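Local coordinates for putative arsenate reductase (Streptococcus mutans UA159, PDB 3FZ4), which probably reduces arsenate to arsenite, or does related thiol redox chemistry, as a thioredoxin-fold member of the ArsC family, at residues 8-13 against 95-100. The protein carries 1 engineered substitution. Numbering follows the deposited sequence.
Sequences YEYPKC and IKRPLL
Y8 and L99 form an antiparallel hydrogen-bonded pair that joins strands 5-9 and 99-102 at the middle of the sheet. Y8 N gives its hydrogen to L99 O at 2.9 Å, and L99 N returns one to Y8 O at 3.2 Å. P98 CA also lies 3.2 Å from Y8 O, a weak, bent CA-H...O contact beside the N-H bond.

The apolar contact lies on one face of the sheet, where Y8 CB meets L99 CB at 4.0 Å; a tyrosine ring and a branched leucine fill this buried layer, with I33 and I109 from the flanking strands.

Past the strand ends R97 takes over. Its CG sits between the backbone N and the carbonyl carbon (chi1 53°), and its chain, extended from CG to NE, crosses Y10 at a slant and carries NE to C13. Y10 CD2 lies over the centre of one guanidinium face, 3.8 Å from R97 CZ, the two planes inclined by 44°. R97 NH1 makes a weak, bent bond of 3.3 Å to K12 O, while C13 SG lies at the guanidinium edge, in its plane, 3.5 Å from R97 NE.

P98 follows a cis peptide bond and packs on T15 and C16, as the cis-proline of thioredoxin folds does beside the CxxC motif. C13 occupies the N-cap position of helix 14-26 and is disulfide-bonded to C16; cis-proline and guanidinium edge thus bring segment 95-100 up to the redox disulfide, consistent with a thioredoxin-type site.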
ATOM      1  N   TYR A   8       0.266  -3.805   5.528  1.00  7.66           N
ATOM      2  CA  TYR A   8       0.961  -4.492   4.440  1.00  9.25           C
ATOM      3  C   TYR A   8       2.427  -4.096   4.434  1.00  9.20           C
ATOM      4  O   TYR A   8       2.757  -2.903   4.431  1.00 10.21           O
ATOM      5  CB  TYR A   8       0.342  -4.139   3.104  1.00  9.44           C
ATOM      6  CG  TYR A   8      -0.959  -4.810   2.849  1.00 10.26           C
ATOM      7  CD1 TYR A   8      -0.976  -6.060   2.261  1.00 12.61           C
ATOM      8  CD2 TYR A   8      -2.174  -4.198   3.159  1.00 12.16           C
ATOM      9  CE1 TYR A   8      -2.166  -6.729   2.034  1.00 15.52           C
ATOM     10  CE2 TYR A   8      -3.392  -4.853   2.888  1.00 14.08           C
ATOM     11  CZ  TYR A   8      -3.355  -6.126   2.332  1.00 12.77           C
ATOM     12  OH  TYR A   8      -4.538  -6.812   2.076  1.00 18.76           O
ATOM     13  N   GLU A   9       3.311  -5.087   4.428  1.00  9.36           N
ATOM     14  CA  GLU A   9       4.747  -4.851   4.625  1.00 10.76           C
ATOM     15  C   GLU A   9       5.543  -5.846   3.796  1.00 10.89           C
ATOM     16  O   GLU A   9       4.982  -6.707   3.132  1.00 11.03           O
ATOM     17  CB  GLU A   9       5.115  -4.981   6.113  1.00 12.68           C
ATOM     18  CG  GLU A   9       4.779  -6.356   6.691  1.00 14.20           C
ATOM     19  CD  GLU A   9       5.475  -6.626   7.996  1.00 17.09           C
ATOM     20  OE1 GLU A   9       6.467  -5.943   8.275  1.00 21.45           O
ATOM     21  OE2 GLU A   9       5.020  -7.503   8.726  1.00 21.02           O
ATOM     22  N   TYR A  10       6.860  -5.737   3.864  1.00 12.50           N
ATOM     23  CA  TYR A  10       7.779  -6.634   3.164  1.00 13.42           C
ATOM     24  C   TYR A  10       9.069  -6.703   3.993  1.00 15.66           C
ATOM     25  O   TYR A  10       9.426  -5.714   4.605  1.00 15.00           O
ATOM     26  CB  TYR A  10       8.019  -6.048   1.766  1.00 13.84           C
ATOM     27  CG  TYR A  10       8.819  -6.950   0.874  1.00 13.12           C
ATOM     28  CD1 TYR A  10       8.322  -8.190   0.452  1.00 14.31           C
ATOM     29  CD2 TYR A  10      10.071  -6.549   0.415  1.00 14.53           C
ATOM     30  CE1 TYR A  10       9.100  -9.045  -0.375  1.00 16.54           C
ATOM     31  CE2 TYR A  10      10.831  -7.370  -0.426  1.00 15.41           C
ATOM     32  CZ  TYR A  10      10.340  -8.605  -0.810  1.00 15.46           C
ATOM     33  OH  TYR A  10      11.108  -9.411  -1.626  1.00 18.71           O
ATOM     34  N   PRO A  11       9.776  -7.860   4.003  1.00 16.36           N
ATOM     35  CA  PRO A  11      10.980  -7.944   4.864  1.00 17.98           C
ATOM     36  C   PRO A  11      12.068  -6.939   4.521  1.00 18.42           C
ATOM     37  O   PRO A  11      12.667  -6.367   5.450  1.00 21.68           O
ATOM     38  CB  PRO A  11      11.480  -9.379   4.620  1.00 19.36           C
ATOM     39  CG  PRO A  11      10.199 -10.129   4.328  1.00 18.90           C
ATOM     40  CD  PRO A  11       9.475  -9.177   3.398  1.00 16.96           C
ATOM     41  N   LYS A  12      12.329  -6.714   3.239  1.00 17.85           N
ATOM     42  CA  LYS A  12      13.364  -5.752   2.835  1.00 18.84           C
ATOM     43  C   LYS A  12      12.699  -4.410   2.605  1.00 18.27           C
ATOM     44  O   LYS A  12      12.442  -3.976   1.466  1.00 20.37           O
ATOM     45  CB  LYS A  12      14.097  -6.208   1.575  1.00 19.79           C
ATOM     46  CG  LYS A  12      15.339  -5.368   1.279  1.00 22.44           C
ATOM     47  CD  LYS A  12      16.032  -5.733  -0.044  1.00 26.55           C
ATOM     48  CE  LYS A  12      16.899  -4.572  -0.536  1.00 30.37           C
ATOM     49  NZ  LYS A  12      18.100  -4.346   0.305  1.00 34.43           N
ATOM     50  N   CYS A  13      12.372  -3.764   3.709  1.00 16.84           N
ATOM     51  CA  CYS A  13      11.617  -2.512   3.638  1.00 15.58           C
ATOM     52  C   CYS A  13      11.889  -1.774   4.924  1.00 15.59           C
ATOM     53  O   CYS A  13      11.301  -2.057   5.972  1.00 15.05           O
ATOM     54  CB  CYS A  13      10.124  -2.796   3.513  1.00 15.31           C
ATOM     55  SG  CYS A  13       9.065  -1.329   3.509  1.00 18.79           S
ATOM     56  N   ILE A  95       3.401  -2.281  -5.634  1.00  9.05           N
ATOM     57  CA  ILE A  95       2.547  -1.494  -4.759  1.00  8.59           C
ATOM     58  C   ILE A  95       3.420  -0.719  -3.735  1.00  8.56           C
ATOM     59  O   ILE A  95       4.390  -1.253  -3.200  1.00  9.84           O
ATOM     60  CB  ILE A  95       1.522  -2.391  -3.984  1.00  9.36           C
ATOM     61  CG1 ILE A  95       0.783  -3.313  -4.942  1.00 10.88           C
ATOM     62  CG2 ILE A  95       0.598  -1.537  -3.129  1.00  9.74           C
ATOM     63  CD1 ILE A  95      -0.137  -4.275  -4.266  1.00 10.31           C
ATOM     64  N   LYS A  96       3.105   0.546  -3.506  1.00  8.64           N
ATOM     65  CA  LYS A  96       3.779   1.335  -2.484  0.50  9.84           C
ATOM     66  C   LYS A  96       3.625   0.622  -1.135  1.00 10.07           C
ATOM     67  O   LYS A  96       2.537   0.093  -0.849  1.00 11.49           O
ATOM     68  CB  LYS A  96       3.097   2.692  -2.443  0.50 11.01           C
ATOM     69  CG  LYS A  96       3.654   3.645  -1.431  0.50 13.11           C
ATOM     70  CD  LYS A  96       5.104   3.967  -1.690  0.50 15.77           C
ATOM     71  CE  LYS A  96       5.515   5.159  -0.853  0.50 18.97           C
ATOM     72  NZ  LYS A  96       6.977   5.421  -0.848  0.50 22.04           N
ATOM     73  N   ARG A  97       4.665   0.653  -0.306  1.00  9.73           N
ATOM     74  CA  ARG A  97       4.579   0.007   1.017  1.00 10.48           C
ATOM     75  C   ARG A  97       5.310   0.898   2.020  1.00  9.69           C
ATOM     76  O   ARG A  97       6.168   1.695   1.614  1.00 11.45           O
ATOM     77  CB  ARG A  97       5.187  -1.405   1.009  1.00 12.12           C
ATOM     78  CG  ARG A  97       6.601  -1.411   0.470  1.00 14.29           C
ATOM     79  CD  ARG A  97       7.216  -2.764   0.561  1.00 18.28           C
ATOM     80  NE  ARG A  97       8.641  -2.722   0.273  1.00 21.58           N
ATOM     81  CZ  ARG A  97       9.188  -3.100  -0.876  1.00 23.28           C
ATOM     82  NH1 ARG A  97      10.507  -3.041  -1.004  1.00 26.40           N
ATOM     83  NH2 ARG A  97       8.434  -3.564  -1.863  1.00 24.08           N
ATOM     84  N   PRO A  98       4.961   0.820   3.298  1.00  8.37           N
ATOM     85  CA  PRO A  98       3.823   0.064   3.829  1.00  8.31           C
ATOM     86  C   PRO A  98       2.470   0.652   3.461  1.00  7.93           C
ATOM     87  O   PRO A  98       2.372   1.801   2.996  1.00  9.15           O
ATOM     88  CB  PRO A  98       4.022   0.142   5.336  1.00  9.95           C
ATOM     89  CG  PRO A  98       4.774   1.446   5.538  1.00  9.32           C
ATOM     90  CD  PRO A  98       5.676   1.580   4.335  1.00  8.92           C
ATOM     91  N   LEU A  99       1.418  -0.135   3.683  1.00  8.20           N
ATOM     92  CA  LEU A  99       0.050   0.372   3.626  1.00  7.60           C
ATOM     93  C   LEU A  99      -0.609   0.062   4.947  1.00  7.25           C
ATOM     94  O   LEU A  99      -0.384  -1.005   5.529  1.00  8.83           O
ATOM     95  CB  LEU A  99      -0.780  -0.339   2.573  1.00 10.18           C
ATOM     96  CG  LEU A  99      -0.258  -0.360   1.155  1.00 11.22           C
ATOM     97  CD1 LEU A  99      -1.146  -1.285   0.303  1.00 12.53           C
ATOM     98  CD2 LEU A  99      -0.219   1.050   0.569  1.00 12.51           C
ATOM     99  N   LEU A 100      -1.378   1.025   5.442  1.00  7.04           N
ATOM    100  CA  LEU A 100      -2.224   0.821   6.609  1.00  7.19           C
ATOM    101  C   LEU A 100      -3.673   0.974   6.193  1.00  7.46           C
ATOM    102  O   LEU A 100      -4.036   1.952   5.547  1.00  7.90           O
ATOM    103  CB  LEU A 100      -1.833   1.787   7.730  1.00  7.40           C
ATOM    104  CG  LEU A 100      -2.444   1.480   9.096  1.00  8.53           C
ATOM    105  CD1 LEU A 100      -1.859   0.211   9.666  1.00  9.56           C
ATOM    106  CD2 LEU A 100      -2.245   2.646  10.050  1.00  9.87           C
TER